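Local coordinates for protein BAG family molecular chaperone regulator 4 (Arabidopsis thaliana, PDB 4HWH) that binds the ATPase domain of HSP70/HSC70 chaperones and probably acts as a co-chaperone regulating programmed cell death and stress responses, at residues A6-V10 with K52-I56; E13-L17 with L45-Q49. All coordinates share one frame; numbering follows the deposited sequence.

In the fold
The chain is the BAG domain of a longer protein, and it folds as a three-helix bundle. From the N terminus, helix 3-29 carries 6-10 and then 13-17. The chain turns back and helix 36-54 runs the other way. Its residues 45-49 meet 13-17 in contact 2, which closes the inner loop. Further on, 52-56, at the end of that helix, meets 6-10 in contact 1 and closes the larger loop around the first. The two contacts are therefore nested and do not cross. Their centres lie about 11 Å apart along the same helix pair. They touch where Val10 packs on Gln49. Helix 63-86 follows and packs against both.

Contact 1 (A6-V10 with K52-I56)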
loop_
_atom_site.group_PDB
_atom_site.type_symbol
_atom_site.label_atom_id
_atom_site.label_comp_id
_atom_site.label_asym_id
_atom_site.label_seq_id
_atom_site.Cartn_x
_atom_site.Cartn_y
_atom_site.Cartn_z
ATOM N N ALA A 6 4.434 -7.893 14.990
ATOM C CA ALA A 6 4.246 -6.536 14.496
ATOM C C ALA A 6 4.375 -6.467 12.975
ATOM O O ALA A 6 3.596 -5.788 12.312
ATOM C CB ALA A 6 5.234 -5.587 15.161
ATOM N N VAL A 7 5.363 -7.166 12.428
ATOM C CA VAL A 7 5.552 -7.190 10.983
ATOM C C VAL A 7 4.391 -7.916 10.316
ATOM O O VAL A 7 3.871 -7.468 9.295
ATOM C CB VAL A 7 6.882 -7.859 10.587
ATOM C CG1 VAL A 7 7.026 -7.888 9.073
ATOM C CG2 VAL A 7 8.052 -7.121 11.215
ATOM N N ASN A 8 3.985 -9.036 10.902
ATOM C CA ASN A 8 2.838 -9.787 10.406
ATOM C C ASN A 8 1.578 -8.931 10.394
ATOM O O ASN A 8 0.767 -9.017 9.472
ATOM C CB ASN A 8 2.606 -11.040 11.252
ATOM C CG ASN A 8 3.719 -12.058 11.102
ATOM O OD1 ASN A 8 4.493 -12.012 10.146
ATOM N ND2 ASN A 8 3.803 -12.988 12.048
ATOM N N ALA A 9 1.422 -8.106 11.425
ATOM C CA ALA A 9 0.288 -7.191 11.515
ATOM C C ALA A 9 0.292 -6.207 10.353
ATOM O O ALA A 9 -0.745 -5.926 9.757
ATOM C CB ALA A 9 0.308 -6.447 12.840
ATOM N N VAL A 10 1.466 -5.674 10.038
ATOM C CA VAL A 10 1.587 -4.764 8.910
ATOM C C VAL A 10 1.277 -5.490 7.605
ATOM O O VAL A 10 0.541 -4.978 6.760
ATOM C CB VAL A 10 2.988 -4.148 8.828
ATOM C CG1 VAL A 10 3.178 -3.456 7.487
ATOM C CG2 VAL A 10 3.191 -3.173 9.969
ATOM N N LYS A 52 4.884 2.462 10.545
ATOM C CA LYS A 52 4.789 1.378 11.512
ATOM C C LYS A 52 6.026 0.486 11.427
ATOM O O LYS A 52 6.643 0.174 12.442
ATOM C CB LYS A 52 3.512 0.563 11.289
ATOM C CG LYS A 52 3.270 -0.502 12.353
ATOM C CD LYS A 52 1.829 -0.996 12.342
ATOM C CE LYS A 52 1.579 -1.993 13.471
ATOM N NZ LYS A 52 0.187 -2.528 13.468
ATOM N N LEU A 53 6.394 0.092 10.211
ATOM C CA LEU A 53 7.597 -0.709 10.005
ATOM C C LEU A 53 8.846 0.018 10.500
ATOM O O LEU A 53 9.740 -0.602 11.075
ATOM C CB LEU A 53 7.758 -1.091 8.528
ATOM C CG LEU A 53 6.763 -2.097 7.936
ATOM C CD1 LEU A 53 6.877 -2.137 6.419
ATOM C CD2 LEU A 53 6.971 -3.486 8.524
ATOM N N ASP A 54 8.909 1.329 10.270
ATOM C CA ASP A 54 10.059 2.126 10.697
ATOM C C ASP A 54 10.296 2.018 12.199
ATOM O O ASP A 54 11.431 2.098 12.666
ATOM C CB ASP A 54 9.871 3.603 10.331
ATOM C CG ASP A 54 10.051 3.869 8.853
ATOM O OD1 ASP A 54 10.648 3.020 8.157
ATOM O OD2 ASP A 54 9.597 4.939 8.391
ATOM N N GLY A 55 9.215 1.847 12.954
ATOM C CA GLY A 55 9.297 1.803 14.402
ATOM C C GLY A 55 9.507 0.410 14.964
ATOM O O GLY A 55 9.657 0.241 16.173
ATOM N N ILE A 56 9.517 -0.591 14.091
ATOM C CA ILE A 56 9.732 -1.968 14.524
ATOM C C ILE A 56 11.217 -2.299 14.593
ATOM O O ILE A 56 11.896 -2.371 13.569
ATOM C CB ILE A 56 9.046 -2.981 13.590
ATOM C CG1 ILE A 56 7.528 -2.806 13.625
ATOM C CG2 ILE A 56 9.413 -4.400 13.994
ATOM C CD1 ILE A 56 6.796 -3.672 12.623
#
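Ile56 lays its CD1 methyl on one face of the flat peptide between Ala6 and Val7, with CD1 3.7 Å from Ala6 C. Ala6 O of that peptide accepts the helical hydrogen bond from Val10 N. The same Ile56 CD1 touches Ala6 CB at 3.5 Å and Val7 CG2 at 3.9 Å. An extended CG1-CD1 arm (chi2 174°) carries the methyl across to the first helix. Val10 fills the other end of the contact. Its CG2 branch lies against the aliphatic stem of Lys52, and the pair Val10 CG2 to Lys52 CD is tight at 3.5 Å. The lysine chain, straight beyond CG, runs past Val10 and brings Lys52 NZ to 4.0 Å from Ala9 CB. The second branch, Val10 CG1, packs on Leu53, 3.9 Å from Leu53 CG. No hydrogen bond joins the two segments. Leu53 also touches Val70 and Ile73 of helix 63-86, and Ile56 O is hydrogen-bonded to Arg66 NH1. This apolar seam, where the second helix ends beside the start of the first, belongs to the three-helix bundle of the BAG domain.

Contact 2 (E13-L17 with L45-Q49); sequences EVDKL and LLMRQ
Leu17 packs against Leu45 and Leu46 with its two methyls, in the middle of the antiparallel pair of helices in the BAG three-helix bundle. The axes of 13-17 and 45-49 pass 10.4 Å apart, with 161° between their directions. This is the close-packed part. Leu17 CD1 reaches Leu46 CD2 at 3.8 Å and also rests on the backbone carbonyl carbon of Leu45. The other methyl, Leu17 CD2, meets Leu45 CB at 3.8 Å, with the two side chains roughly at right angles. Val14 belongs to the buried side as well. Its CG2 lies 4.1 Å from Gln49 CB, and the residue also packs on Glu69, Arg72 and Leu76 of helix 63-86.

The outer side is more polar and open to solvent. Leu45 lies at this solvent-facing edge, yet its CB and CD1 both touch Leu17 CD2. The Glu13 stem still lies close on the Gln49 amide, but the chain bends at chi2 (54°) and takes the carboxylate away from the second helix. Glu13, Leu17 and Arg20 line the pocket of a bound malonic acid, which probably came from the crystallisation liquor. No hydrogen bond spans the segments. The carboxylate and the Gln49 amide are turned 47° from each other. Glu13 CB and CG both lie over one face of that amide, with Glu13 CG 3.3 Å from Gln49 NE2.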
loop_
_atom_site.group_PDB
_atom_site.type_symbol
_atom_site.label_atom_id
_atom_site.label_comp_id
_atom_site.label_asym_id
_atom_site.label_seq_id
_atom_site.Cartn_x
_atom_site.Cartn_y
_atom_site.Cartn_z
ATOM N N GLU A 13 -2.259 -5.749 6.828
ATOM C CA GLU A 13 -2.854 -4.487 6.423
ATOM C C GLU A 13 -2.456 -4.150 4.990
ATOM O O GLU A 13 -3.267 -3.663 4.203
ATOM C CB GLU A 13 -2.439 -3.366 7.373
ATOM C CG GLU A 13 -3.344 -2.161 7.290
ATOM C CD GLU A 13 -4.798 -2.533 7.497
ATOM O OE1 GLU A 13 -5.072 -3.424 8.331
ATOM O OE2 GLU A 13 -5.664 -1.936 6.825
ATOM N N VAL A 14 -1.201 -4.422 4.652
ATOM C CA VAL A 14 -0.727 -4.189 3.297
ATOM C C VAL A 14 -1.451 -5.101 2.303
ATOM O O VAL A 14 -1.724 -4.700 1.171
ATOM C CB VAL A 14 0.803 -4.358 3.200
ATOM C CG1 VAL A 14 1.269 -4.174 1.768
ATOM C CG2 VAL A 14 1.493 -3.351 4.117
ATOM N N ASP A 15 -1.774 -6.320 2.730
ATOM C CA ASP A 15 -2.574 -7.221 1.904
ATOM C C ASP A 15 -3.906 -6.573 1.545
ATOM O O ASP A 15 -4.323 -6.582 0.387
ATOM C CB ASP A 15 -2.832 -8.553 2.619
ATOM C CG ASP A 15 -1.622 -9.467 2.610
ATOM O OD1 ASP A 15 -0.671 -9.199 1.849
ATOM O OD2 ASP A 15 -1.629 -10.465 3.362
ATOM N N LYS A 16 -4.578 -6.012 2.544
ATOM C CA LYS A 16 -5.846 -5.336 2.307
ATOM C C LYS A 16 -5.665 -4.183 1.328
ATOM O O LYS A 16 -6.477 -3.986 0.424
ATOM C CB LYS A 16 -6.436 -4.827 3.623
ATOM C CG LYS A 16 -7.042 -5.923 4.494
ATOM C CD LYS A 16 -7.518 -5.364 5.833
ATOM C CE LYS A 16 -7.996 -6.471 6.757
ATOM N NZ LYS A 16 -8.445 -5.935 8.071
ATOM N N LEU A 17 -4.597 -3.417 1.513
ATOM C CA LEU A 17 -4.324 -2.293 0.629
ATOM C C LEU A 17 -3.982 -2.770 -0.779
ATOM O O LEU A 17 -4.372 -2.151 -1.766
ATOM C CB LEU A 17 -3.212 -1.414 1.208
ATOM C CG LEU A 17 -3.651 -0.658 2.469
ATOM C CD1 LEU A 17 -2.457 -0.058 3.218
ATOM C CD2 LEU A 17 -4.667 0.421 2.111
ATOM N N LEU A 45 -2.473 5.542 3.441
ATOM C CA LEU A 45 -2.522 4.378 4.312
ATOM C C LEU A 45 -1.275 3.520 4.140
ATOM O O LEU A 45 -0.799 2.908 5.092
ATOM C CB LEU A 45 -3.795 3.568 4.074
ATOM C CG LEU A 45 -5.078 4.276 4.523
ATOM C CD1 LEU A 45 -6.303 3.464 4.132
ATOM C CD2 LEU A 45 -5.054 4.530 6.029
ATOM N N LEU A 46 -0.745 3.486 2.923
ATOM C CA LEU A 46 0.518 2.804 2.673
ATOM C C LEU A 46 1.655 3.480 3.435
ATOM O O LEU A 46 2.516 2.811 4.000
ATOM C CB LEU A 46 0.819 2.765 1.176
ATOM C CG LEU A 46 -0.052 1.796 0.374
ATOM C CD1 LEU A 46 0.074 2.065 -1.119
ATOM C CD2 LEU A 46 0.316 0.350 0.696
ATOM N N MET A 47 1.651 4.810 3.455
ATOM C CA MET A 47 2.668 5.562 4.189
ATOM C C MET A 47 2.598 5.292 5.692
ATOM O O MET A 47 3.623 5.212 6.369
ATOM C CB MET A 47 2.539 7.061 3.901
ATOM C CG MET A 47 2.915 7.432 2.469
ATOM S SD MET A 47 2.904 9.209 2.156
ATOM C CE MET A 47 3.174 9.249 0.384
ATOM N N ARG A 48 1.385 5.139 6.211
ATOM C CA ARG A 48 1.204 4.836 7.624
ATOM C C ARG A 48 1.792 3.469 7.960
ATOM O O ARG A 48 2.374 3.276 9.029
ATOM C CB ARG A 48 -0.281 4.884 7.992
ATOM C CG ARG A 48 -0.874 6.285 7.976
ATOM C CD ARG A 48 -0.569 7.020 9.271
ATOM N NE ARG A 48 -1.144 6.330 10.421
ATOM C CZ ARG A 48 -0.810 6.570 11.685
ATOM N NH1 ARG A 48 -1.388 5.886 12.663
ATOM N NH2 ARG A 48 0.103 7.487 11.970
ATOM N N GLN A 49 1.639 2.515 7.044
ATOM C CA GLN A 49 2.205 1.190 7.256
ATOM C C GLN A 49 3.728 1.252 7.224
ATOM O O GLN A 49 4.398 0.531 7.960
ATOM C CB GLN A 49 1.656 0.178 6.244
ATOM C CG GLN A 49 0.186 -0.157 6.473
ATOM C CD GLN A 49 -0.100 -0.605 7.900
ATOM O OE1 GLN A 49 0.572 -1.489 8.436
ATOM N NE2 GLN A 49 -1.104 0.000 8.519
#